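Local coordinates for 3-polyprenyl-4-hydroxybenzoate decarboxylase and related decarboxylases (Pelotomaculum thermopropionicum, PDB 6H6X), which binds prenylated FMN and probably uses it to decarboxylate aromatic acids, as other UbiD-family enzymes do, at residues 130-135 with 286-291; 27-32 with 119-124; 134-139 with 186-191; 41-46 with 55-60. The protein carries 8 engineered substitutions. All blocks are in the same frame, centred on the assembly; numbering follows the deposited sequence.

Contact 1 (130-135 with 286-291); sequences YITAAI and YHTIIP. With 4LU (1-deoxy-5-O-phosphono-1-(3,3,4,5-tetramethyl-9,11-dioxo-2,3,8,9,10,11-hexahydro-7H-quinolino[1,8-fg]pteridin-12-ium-7-y l)-D-ribitol), chain I.
Ala133 and Thr288 bring their CA atoms to 5.3 Å where residues 130-133 and 286-289 run at 91° to each other, so the two segments meet at a crossing. Thr132 makes the direct bond, its OG1 donating to Ile289 O at 2.8 Å from a position 20° off the carbonyl plane. A chi1 of 53° sets this hydroxyl between the backbone N and the carbonyl carbon and turns it to residues 288-289. The CB of Ala133 sits over one face of the His287 imidazole, a CH-pi contact with 4.0 Å from CB to the ring centroid, and also meets Ile289 CD1 at 3.7 Å. NE2 of that ring is bonded to Glu295, while ND1 shares a water, lying in the ring plane, with Ala133 O. Tyr286 crosses Ile131 at about a right angle, its OH 3.7 Å from Ile131 CG1. A second water, in the plane of the Tyr286 ring, bonds the phenol OH and Thr288 OG1, donates to Tyr130 O and accepts from Thr132 N; Thr288 OG1 is bonded to His122 as well. A third joins Ala133 N to His287 O. An alanine in place of Thr132 would probably cost Ile289 O this hydroxyl donor and loosen the crossing beside the cofactor. The prenylated FMN lies against both segments, with Thr132 O 3.4 Å from its methyl C12 and Ile289 CG2 3.9 Å from C7M. Three waters and the Thr132 hydroxyl thus link backbone groups where the segments do not pair as strands with each other, in a wall of the cofactor pocket.

Contact 2 (27-32 with 119-124); sequences PVFEIA and IPTHHA
Phe29 and Thr121 join the two segments through a backbone bond from Phe29 N to Thr121 O of 3.0 Å, matched by one from Thr121 N to Pro27 O of 3.1 Å. Together they form a single bridge around Val28 and Thr121. The CB of Phe29 leaves the backbone away from residues 119-124, but chi1 of -49° places CG beside the backbone N and the ring swings back. CD1 comes to 4.0 Å from His122 O, which lies at the ring edge in plane. Next along, CE1 meets His123 O at 3.6 Å and Thr121 CG2 at 4.0 Å. Val28 CG1 covers one face, toward the rim, and Pro436 of the second subunit packs on the ring too. Ala32 CB touches His122 O, while a water donates to Pro27 O and Thr121 O and accepts from Ala32 N in the first turn of the helix. Phe29 holds the N-cap position of helix 30-38, so the bridge sets the start of that helix beside the loop between helix 113-116 and strand 130-139, where Ile119 and Pro120 pack on Tyr286 of strand 286-287.

Contact 3 (134-139 with 186-191); sequences AILIAR and IALAIG
Leu136 is the main bump of this antiparallel pair, set between Leu188 and Ile186 of the facing strand. Chi1 of -169° turns its CG anti to the backbone N, where it rests on Leu188 CD2 at 3.7 Å. The two methyl groups then part: CD1 reaches Ile186 CD1 at 3.9 Å, and CD2 meets Ile186 CG2 at the same separation. Small residues provide the hollows on this face. Ala134 accepts Ile190 CG1 at 3.6 Å from its CB, and Ala138 accepts the CG2 branch of Ile186. On the other face Ile135 lays CG1 against Ala189 CB at 3.7 Å, while the short side chain of Ala187, paired with Ile137, is packed over by Val232 and Val234. Beneath the side chains, Ile135 and Ile137 each exchange two backbone bonds, with Ala189 and Ala187 respectively. That from Ile137 N to Ala187 O is the shortest, 2.7 Å and close to straight with 171° at the hydrogen. Strand 146-157 flanks 130-139 on its far edge and strand 240-246 flanks 184-190, placing the pair inside the sheet of the Rift-related domain. Leu136 also packs on His151 and Ile135 lies near Ile150. The side chains that meet across the contact are apolar on both faces, so it joins paired backbones with hydrocarbon packing next to strand 146-157, whose Ile150 and His151 bind the cofactor.

Contact 4 (41-46 with 55-60); sequences ICSLLF and PVVTGL
Ser43 and Thr58 meet where two donors converge on one carbonyl: Ser43 OG gives a bond to Thr58 O at 2.9 Å and Leu44 N a second at 3.1 Å. They come from opposite faces of the carbonyl plane, the hydroxyl from 38° above it. With OG anti to the backbone N (chi1 179°), the hydroxyl is directed to that oxygen. Leu44 O in turn takes Thr58 N, and Phe46 N meets Val56 O at 2.8 Å, nearly in line with the carbonyl; the return bond from Val56 N to Phe46 O is longer, 3.3 Å. Among the side chains, Leu45 and Pro55 lie side by side with CD1 to CB at 3.8 Å, and Thr58 CG2 sits at the edge of the Phe46 ring, 4.0 Å from CE2. An alanine in place of Ser43 would probably leave Thr58 O with the Leu44 amide as its one donor across this hairpin. Further out, Ile31 and Leu34 of helix 30-38 back the Phe46 ring, while Leu9 of helix 5-14 packs on Val57. Strand 18-21 pairs along the outer edge of 43-46. Past the strand end, where Gly59 has positive phi, Glu295 accepts from the amides of Gly59 and Leu60, and Thr58 OG1 is bonded to Thr288 O. The hairpin is thus held by backbone bonds between largely apolar faces, with a serine hydroxyl reinforcing its open end and a carboxylate receiving the turning chain beyond.

How the contacts relate
Contacts 1, 3 and 4 are buried, whereas contact 2 is partly exposed and has the more extensive contact with the second subunit, which contact 4 meets through Leu44. Contacts 1 and 3 share strand 130-139: the first meets its irregular part with waters and hydroxyls next to the cofactor, the second its regular part through backbone bonds and apolar side chains. Contact 4 shares a sheet with contact 1, since strands 56-58 and 286-287 are neighbours, and so ties the N-terminal domain to the Rift-related one. Contact 2 makes a second such tie, reaching contact 1 through His122 and Thr288, and contact 4 through Ile31 on Phe46. Contacts 2 and 3 do not touch.

Contact 1 (130-135 with 286-291)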
# COMPACT_ATOMS: atom_id res chain seq x y z
N TYR B 130 12.37 -18.10 22.55
CA TYR B 130 13.20 -16.90 22.61
C TYR B 130 12.56 -15.83 23.44
O TYR B 130 11.36 -15.60 23.33
CB TYR B 130 13.42 -16.33 21.22
CG TYR B 130 14.66 -16.84 20.54
CD1 TYR B 130 14.65 -18.04 19.89
CD2 TYR B 130 15.83 -16.11 20.54
CE1 TYR B 130 15.78 -18.53 19.25
CE2 TYR B 130 16.95 -16.57 19.91
CZ TYR B 130 16.91 -17.81 19.27
OH TYR B 130 17.99 -18.30 18.62
N ILE B 131 13.38 -15.17 24.25
CA ILE B 131 12.98 -13.95 24.97
C ILE B 131 13.30 -12.82 24.01
O ILE B 131 14.45 -12.65 23.64
CB ILE B 131 13.79 -13.80 26.28
CG1 ILE B 131 13.50 -14.99 27.22
CG2 ILE B 131 13.47 -12.48 26.97
CD1 ILE B 131 14.32 -14.98 28.48
N THR B 132 12.28 -12.07 23.61
CA THR B 132 12.42 -11.04 22.58
C THR B 132 12.14 -9.62 23.06
O THR B 132 12.35 -8.71 22.29
CB THR B 132 11.50 -11.30 21.40
OG1 THR B 132 10.17 -11.46 21.88
CG2 THR B 132 11.90 -12.60 20.71
N ALA B 133 11.65 -9.44 24.28
CA ALA B 133 11.27 -8.12 24.75
C ALA B 133 11.96 -7.64 26.03
O ALA B 133 11.44 -6.80 26.75
CB ALA B 133 9.77 -8.04 24.92
N ALA B 134 13.14 -8.16 26.28
CA ALA B 134 13.87 -7.85 27.49
C ALA B 134 14.82 -6.74 27.18
O ALA B 134 15.59 -6.84 26.24
CB ALA B 134 14.67 -9.05 27.97
N ILE B 135 14.78 -5.68 28.00
CA ILE B 135 15.84 -4.70 27.99
C ILE B 135 17.02 -5.24 28.80
O ILE B 135 16.84 -5.80 29.87
CB ILE B 135 15.40 -3.31 28.45
CG1 ILE B 135 14.99 -3.26 29.94
CG2 ILE B 135 14.28 -2.81 27.57
CD1 ILE B 135 14.71 -1.83 30.43
N TYR B 286 3.88 -11.60 31.15
CA TYR B 286 5.02 -11.78 30.29
C TYR B 286 4.75 -11.05 28.93
O TYR B 286 3.70 -11.25 28.33
CB TYR B 286 5.31 -13.24 30.09
CG TYR B 286 6.55 -13.47 29.24
CD1 TYR B 286 6.48 -13.46 27.84
CD2 TYR B 286 7.81 -13.67 29.80
CE1 TYR B 286 7.61 -13.63 27.06
CE2 TYR B 286 8.93 -13.86 29.01
CZ TYR B 286 8.80 -13.82 27.64
OH TYR B 286 9.92 -14.01 26.85
N HIS B 287 5.70 -10.24 28.48
CA HIS B 287 5.56 -9.48 27.21
C HIS B 287 6.48 -10.13 26.16
O HIS B 287 7.66 -10.41 26.41
CB HIS B 287 5.93 -8.04 27.44
CG HIS B 287 5.98 -7.21 26.21
ND1 HIS B 287 6.87 -6.18 26.07
CD2 HIS B 287 5.26 -7.24 25.08
CE1 HIS B 287 6.64 -5.57 24.92
NE2 HIS B 287 5.67 -6.20 24.30
N THR B 288 5.91 -10.44 24.99
CA THR B 288 6.76 -10.86 23.89
C THR B 288 6.59 -9.91 22.71
O THR B 288 5.52 -9.31 22.54
CB THR B 288 6.50 -12.31 23.49
OG1 THR B 288 7.60 -12.74 22.71
CG2 THR B 288 5.16 -12.49 22.73
N ILE B 289 7.66 -9.75 21.94
CA ILE B 289 7.59 -8.98 20.70
C ILE B 289 7.74 -10.00 19.59
O ILE B 289 8.70 -10.76 19.56
CB ILE B 289 8.69 -7.92 20.64
CG1 ILE B 289 8.36 -6.74 21.59
CG2 ILE B 289 8.88 -7.39 19.24
CD1 ILE B 289 9.60 -5.88 21.91
N ILE B 290 6.77 -10.04 18.70
CA ILE B 290 6.83 -10.97 17.57
C ILE B 290 7.74 -10.36 16.53
O ILE B 290 7.53 -9.20 16.14
CB ILE B 290 5.45 -11.18 16.98
CG1 ILE B 290 4.57 -11.91 18.02
CG2 ILE B 290 5.53 -12.04 15.74
CD1 ILE B 290 3.09 -11.77 17.68
N PRO B 291 8.79 -11.07 16.11
CA PRO B 291 9.71 -10.42 15.17
C PRO B 291 9.05 -10.07 13.84
O PRO B 291 8.15 -10.78 13.36
CB PRO B 291 10.77 -11.48 14.96
CG PRO B 291 10.84 -12.14 16.29
CD PRO B 291 9.39 -12.33 16.63
C9 4LU I . 15.99 -4.56 18.94
C8 4LU I . 14.61 -4.86 19.13
C7 4LU I . 14.10 -6.16 19.08
C10 4LU I . 19.28 -6.33 18.46
C6 4LU I . 15.02 -7.25 18.56
N3 4LU I . 21.14 -8.33 19.06
C2 4LU I . 21.54 -7.02 18.94
C13 4LU I . 13.26 -9.32 18.34
C5 4LU I . 14.66 -8.76 18.46
C1 4LU I . 16.94 -9.16 17.61
O2 4LU I . 22.76 -6.72 19.12
N1 4LU I . 20.62 -6.05 18.67
C4 4LU I . 19.84 -8.72 18.88
O4 4LU I . 19.51 -9.92 19.01
C4A 4LU I . 18.81 -7.67 18.55
N5 4LU I . 17.42 -7.97 18.39
C3 4LU I . 15.76 -9.67 18.02
C12 4LU I . 14.84 -9.16 19.95
C5A 4LU I . 16.45 -6.94 18.54
C7M 4LU I . 12.61 -6.42 19.29
C8M 4LU I . 13.75 -3.66 19.47
C9A 4LU I . 16.95 -5.54 18.60
N10 4LU I . 18.33 -5.31 18.21
C1' 4LU I . 18.86 -3.95 18.07
C2' 4LU I . 19.43 -3.27 19.33
O2' 4LU I . 18.61 -3.44 20.49
C3' 4LU I . 19.51 -1.78 19.05
O3' 4LU I . 20.17 -1.57 17.80
C4' 4LU I . 20.18 -1.01 20.19
O4' 4LU I . 19.90 0.42 20.20
C5' 4LU I . 21.70 -1.14 20.26
O5' 4LU I . 21.98 -0.31 21.41
P 4LU I . 23.45 0.29 21.74
O2P 4LU I . 23.38 0.91 23.15
O3P 4LU I . 24.41 -0.93 21.75
O1P 4LU I . 23.68 1.34 20.65
O HOH W 1 9.67 -13.52 23.97
O HOH W 2 9.34 -5.65 27.84
O HOH W 3 10.21 -11.06 26.15

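Contact 2 (27-32 with 119-124)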
# COMPACT_ATOMS: atom_id res chain seq x y z
N PRO B 27 2.04 -21.75 23.59
CA PRO B 27 3.15 -20.81 23.35
C PRO B 27 4.03 -21.15 22.13
O PRO B 27 4.70 -20.25 21.58
CB PRO B 27 3.98 -20.94 24.63
CG PRO B 27 3.78 -22.37 25.02
CD PRO B 27 2.29 -22.53 24.82
N VAL B 28 4.05 -22.43 21.74
CA VAL B 28 4.74 -22.88 20.54
C VAL B 28 3.85 -22.54 19.34
O VAL B 28 2.79 -23.14 19.15
CB VAL B 28 5.07 -24.39 20.59
CG1 VAL B 28 5.84 -24.84 19.33
CG2 VAL B 28 5.88 -24.71 21.86
N PHE B 29 4.26 -21.50 18.60
CA PHE B 29 3.64 -21.01 17.34
C PHE B 29 2.30 -20.36 17.38
O PHE B 29 2.06 -19.43 16.61
CB PHE B 29 3.59 -22.10 16.26
CG PHE B 29 4.88 -22.81 16.05
CD1 PHE B 29 6.06 -22.11 15.90
CD2 PHE B 29 4.91 -24.21 15.96
CE1 PHE B 29 7.28 -22.78 15.69
CE2 PHE B 29 6.11 -24.89 15.75
CZ PHE B 29 7.29 -24.17 15.61
N GLU B 30 1.39 -20.81 18.23
CA GLU B 30 0.05 -20.24 18.19
C GLU B 30 -0.01 -18.79 18.63
O GLU B 30 -0.82 -18.02 18.09
CB GLU B 30 -0.96 -21.06 18.99
CG GLU B 30 -1.24 -22.43 18.40
CD GLU B 30 -2.47 -23.11 19.01
OE1 GLU B 30 -2.84 -22.79 20.17
OE2 GLU B 30 -3.07 -23.96 18.30
N ILE B 31 0.77 -18.42 19.66
CA ILE B 31 0.74 -17.02 20.13
C ILE B 31 1.18 -16.11 18.97
O ILE B 31 0.57 -15.08 18.73
CB ILE B 31 1.64 -16.79 21.36
CG1 ILE B 31 0.96 -17.33 22.60
CG2 ILE B 31 1.96 -15.29 21.55
CD1 ILE B 31 1.81 -17.30 23.85
N ALA B 32 2.23 -16.53 18.25
CA ALA B 32 2.76 -15.72 17.16
C ALA B 32 1.77 -15.64 16.03
O ALA B 32 1.58 -14.58 15.43
CB ALA B 32 4.08 -16.32 16.67
N ILE B 119 7.63 -18.56 27.67
CA ILE B 119 8.46 -17.97 26.67
C ILE B 119 8.08 -18.63 25.36
O ILE B 119 8.31 -19.83 25.21
CB ILE B 119 9.94 -18.16 26.99
CG1 ILE B 119 10.25 -17.50 28.33
CG2 ILE B 119 10.82 -17.59 25.88
CD1 ILE B 119 11.57 -17.88 28.89
N PRO B 120 7.57 -17.85 24.38
CA PRO B 120 7.09 -18.43 23.13
C PRO B 120 8.15 -18.91 22.19
O PRO B 120 9.30 -18.49 22.27
CB PRO B 120 6.35 -17.25 22.46
CG PRO B 120 6.19 -16.20 23.52
CD PRO B 120 7.40 -16.39 24.37
N THR B 121 7.73 -19.77 21.27
CA THR B 121 8.50 -20.12 20.07
C THR B 121 7.77 -19.44 18.92
O THR B 121 6.54 -19.58 18.77
CB THR B 121 8.57 -21.66 19.93
OG1 THR B 121 9.05 -22.19 21.17
CG2 THR B 121 9.52 -22.07 18.87
N HIS B 122 8.47 -18.59 18.17
CA HIS B 122 7.77 -17.63 17.32
C HIS B 122 7.53 -18.12 15.86
O HIS B 122 6.39 -18.18 15.40
CB HIS B 122 8.49 -16.29 17.35
CG HIS B 122 8.43 -15.61 18.68
ND1 HIS B 122 9.38 -15.82 19.66
CD2 HIS B 122 7.51 -14.78 19.21
CE1 HIS B 122 9.05 -15.12 20.74
NE2 HIS B 122 7.91 -14.48 20.49
N HIS B 123 8.61 -18.41 15.14
CA HIS B 123 8.57 -18.81 13.74
C HIS B 123 9.11 -20.23 13.54
O HIS B 123 9.89 -20.70 14.35
CB HIS B 123 9.39 -17.80 12.92
CG HIS B 123 8.75 -16.45 12.85
ND1 HIS B 123 9.12 -15.41 13.68
CD2 HIS B 123 7.72 -15.97 12.10
CE1 HIS B 123 8.42 -14.33 13.39
NE2 HIS B 123 7.53 -14.65 12.46
N ALA B 124 8.69 -20.86 12.44
CA ALA B 124 9.03 -22.26 12.05
C ALA B 124 10.48 -22.63 12.19
O ALA B 124 10.82 -23.59 12.86
CB ALA B 124 8.60 -22.52 10.60
O HOH W 4 4.21 -18.60 19.49

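Contact 3 (134-139 with 186-191)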
# COMPACT_ATOMS: atom_id res chain seq x y z
N ALA B 134 13.14 -8.16 26.28
CA ALA B 134 13.87 -7.85 27.49
C ALA B 134 14.82 -6.74 27.18
O ALA B 134 15.59 -6.84 26.24
CB ALA B 134 14.67 -9.05 27.97
N ILE B 135 14.78 -5.68 28.00
CA ILE B 135 15.84 -4.70 27.99
C ILE B 135 17.02 -5.24 28.80
O ILE B 135 16.84 -5.80 29.87
CB ILE B 135 15.40 -3.31 28.45
CG1 ILE B 135 14.99 -3.26 29.94
CG2 ILE B 135 14.28 -2.81 27.57
CD1 ILE B 135 14.71 -1.83 30.43
N LEU B 136 18.22 -5.12 28.26
CA LEU B 136 19.43 -5.64 28.86
C LEU B 136 20.23 -4.44 29.39
O LEU B 136 20.67 -3.61 28.61
CB LEU B 136 20.26 -6.38 27.84
CG LEU B 136 21.43 -7.21 28.39
CD1 LEU B 136 21.75 -8.35 27.44
CD2 LEU B 136 22.66 -6.37 28.67
N ILE B 137 20.36 -4.34 30.72
CA ILE B 137 21.05 -3.25 31.38
C ILE B 137 22.43 -3.78 31.81
O ILE B 137 22.53 -4.81 32.44
CB ILE B 137 20.24 -2.76 32.58
CG1 ILE B 137 18.89 -2.29 32.12
CG2 ILE B 137 20.94 -1.63 33.32
CD1 ILE B 137 17.81 -2.45 33.16
N ALA B 138 23.48 -3.05 31.45
CA ALA B 138 24.84 -3.39 31.87
C ALA B 138 25.71 -2.14 32.09
O ALA B 138 25.37 -1.02 31.63
CB ALA B 138 25.47 -4.31 30.85
N ARG B 139 26.82 -2.32 32.81
CA ARG B 139 27.79 -1.24 33.01
C ARG B 139 29.15 -1.57 32.41
O ARG B 139 29.57 -2.71 32.40
CB ARG B 139 27.94 -0.90 34.49
CG ARG B 139 26.77 -0.08 35.03
CD ARG B 139 26.99 0.41 36.47
NE ARG B 139 25.84 1.21 36.93
CZ ARG B 139 25.69 2.53 36.74
NH1 ARG B 139 26.61 3.26 36.13
NH2 ARG B 139 24.60 3.15 37.17
N ILE B 186 24.88 -8.46 34.18
CA ILE B 186 23.78 -7.83 33.45
C ILE B 186 22.49 -8.05 34.17
O ILE B 186 22.35 -8.97 34.96
CB ILE B 186 23.61 -8.37 32.01
CG1 ILE B 186 23.12 -9.82 32.00
CG2 ILE B 186 24.91 -8.23 31.22
CD1 ILE B 186 22.84 -10.33 30.60
N ALA B 187 21.53 -7.21 33.84
CA ALA B 187 20.15 -7.49 34.17
C ALA B 187 19.20 -7.35 32.97
O ALA B 187 19.40 -6.51 32.10
CB ALA B 187 19.72 -6.58 35.31
N LEU B 188 18.20 -8.20 32.96
CA LEU B 188 17.21 -8.24 31.91
C LEU B 188 15.89 -7.88 32.50
O LEU B 188 15.47 -8.51 33.45
CB LEU B 188 17.11 -9.66 31.37
CG LEU B 188 18.41 -10.17 30.74
CD1 LEU B 188 18.23 -11.65 30.49
CD2 LEU B 188 18.68 -9.46 29.45
N ALA B 189 15.22 -6.86 31.97
CA ALA B 189 13.86 -6.52 32.44
C ALA B 189 12.82 -6.65 31.37
O ALA B 189 13.02 -6.16 30.28
CB ALA B 189 13.87 -5.12 32.97
N ILE B 190 11.70 -7.27 31.70
CA ILE B 190 10.64 -7.64 30.78
C ILE B 190 9.35 -7.07 31.32
O ILE B 190 9.04 -7.21 32.48
CB ILE B 190 10.52 -9.15 30.66
CG1 ILE B 190 11.79 -9.77 30.09
CG2 ILE B 190 9.34 -9.52 29.76
CD1 ILE B 190 11.83 -11.29 30.22
N GLY B 191 8.59 -6.39 30.48
CA GLY B 191 7.31 -5.86 30.91
C GLY B 191 7.51 -4.48 31.44
O GLY B 191 7.34 -4.20 32.65

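Contact 4 (41-46 with 55-60)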
# COMPACT_ATOMS: atom_id res chain seq x y z
N ILE B 41 -3.47 -3.64 14.64
CA ILE B 41 -4.87 -3.25 14.95
C ILE B 41 -5.04 -3.21 16.47
O ILE B 41 -5.49 -2.22 17.01
CB ILE B 41 -5.99 -4.05 14.19
CG1 ILE B 41 -6.81 -4.98 15.11
CG2 ILE B 41 -5.45 -4.73 12.94
CD1 ILE B 41 -7.96 -5.74 14.45
N CYS B 42 -4.64 -4.26 17.15
CA CYS B 42 -4.71 -4.27 18.59
C CYS B 42 -3.72 -5.20 19.29
O CYS B 42 -3.26 -6.18 18.73
CB CYS B 42 -6.14 -4.63 19.03
SG CYS B 42 -6.50 -6.39 18.76
N SER B 43 -3.47 -4.87 20.55
CA SER B 43 -2.69 -5.68 21.46
C SER B 43 -3.52 -6.85 21.88
O SER B 43 -4.74 -6.71 22.04
CB SER B 43 -2.33 -4.86 22.70
OG SER B 43 -1.59 -5.65 23.60
N LEU B 44 -2.88 -7.99 22.09
CA LEU B 44 -3.53 -9.17 22.57
C LEU B 44 -2.92 -9.64 23.90
O LEU B 44 -1.69 -9.81 24.02
CB LEU B 44 -3.42 -10.30 21.57
CG LEU B 44 -4.07 -10.17 20.22
CD1 LEU B 44 -3.68 -11.39 19.38
CD2 LEU B 44 -5.57 -10.10 20.37
N LEU B 45 -3.81 -9.90 24.86
CA LEU B 45 -3.46 -10.46 26.14
C LEU B 45 -3.98 -11.90 26.22
O LEU B 45 -5.17 -12.12 26.27
CB LEU B 45 -4.06 -9.57 27.24
CG LEU B 45 -3.94 -10.03 28.69
CD1 LEU B 45 -2.54 -10.36 29.14
CD2 LEU B 45 -4.48 -8.90 29.56
N PHE B 46 -3.07 -12.86 26.20
CA PHE B 46 -3.40 -14.26 26.26
C PHE B 46 -3.53 -14.76 27.71
O PHE B 46 -2.51 -15.11 28.36
CB PHE B 46 -2.35 -15.09 25.53
CG PHE B 46 -2.27 -14.78 24.04
CD1 PHE B 46 -3.11 -15.41 23.13
CD2 PHE B 46 -1.32 -13.88 23.55
CE1 PHE B 46 -3.03 -15.14 21.76
CE2 PHE B 46 -1.23 -13.62 22.19
CZ PHE B 46 -2.08 -14.25 21.29
N PRO B 55 -0.01 -14.99 32.09
CA PRO B 55 -0.43 -14.54 30.77
C PRO B 55 0.69 -13.89 29.93
O PRO B 55 1.75 -13.58 30.49
CB PRO B 55 -1.51 -13.51 31.07
CG PRO B 55 -1.22 -13.01 32.39
CD PRO B 55 -0.46 -14.06 33.14
N VAL B 56 0.45 -13.76 28.62
CA VAL B 56 1.41 -13.21 27.66
C VAL B 56 0.75 -12.06 26.97
O VAL B 56 -0.41 -12.18 26.59
CB VAL B 56 1.86 -14.25 26.66
CG1 VAL B 56 2.67 -13.61 25.52
CG2 VAL B 56 2.71 -15.30 27.36
N VAL B 57 1.43 -10.92 26.86
CA VAL B 57 0.89 -9.79 26.12
C VAL B 57 1.81 -9.54 24.90
O VAL B 57 3.03 -9.75 24.95
CB VAL B 57 0.65 -8.57 27.03
CG1 VAL B 57 1.96 -7.93 27.48
CG2 VAL B 57 -0.20 -7.54 26.39
N THR B 58 1.21 -9.16 23.79
CA THR B 58 1.98 -8.80 22.60
C THR B 58 1.32 -7.61 21.90
O THR B 58 0.14 -7.38 22.08
CB THR B 58 2.20 -9.99 21.65
OG1 THR B 58 3.18 -9.63 20.64
CG2 THR B 58 0.91 -10.44 21.02
N GLY B 59 2.14 -6.81 21.20
CA GLY B 59 1.64 -5.72 20.37
C GLY B 59 1.19 -4.52 21.21
O GLY B 59 0.11 -4.00 20.99
N LEU B 60 2.04 -4.07 22.13
CA LEU B 60 1.74 -2.92 23.03
C LEU B 60 1.53 -1.63 22.32
O LEU B 60 0.73 -0.78 22.76
CB LEU B 60 2.86 -2.69 24.07
CG LEU B 60 3.12 -3.88 25.00
CD1 LEU B 60 4.19 -3.51 25.98
CD2 LEU B 60 1.85 -4.28 25.71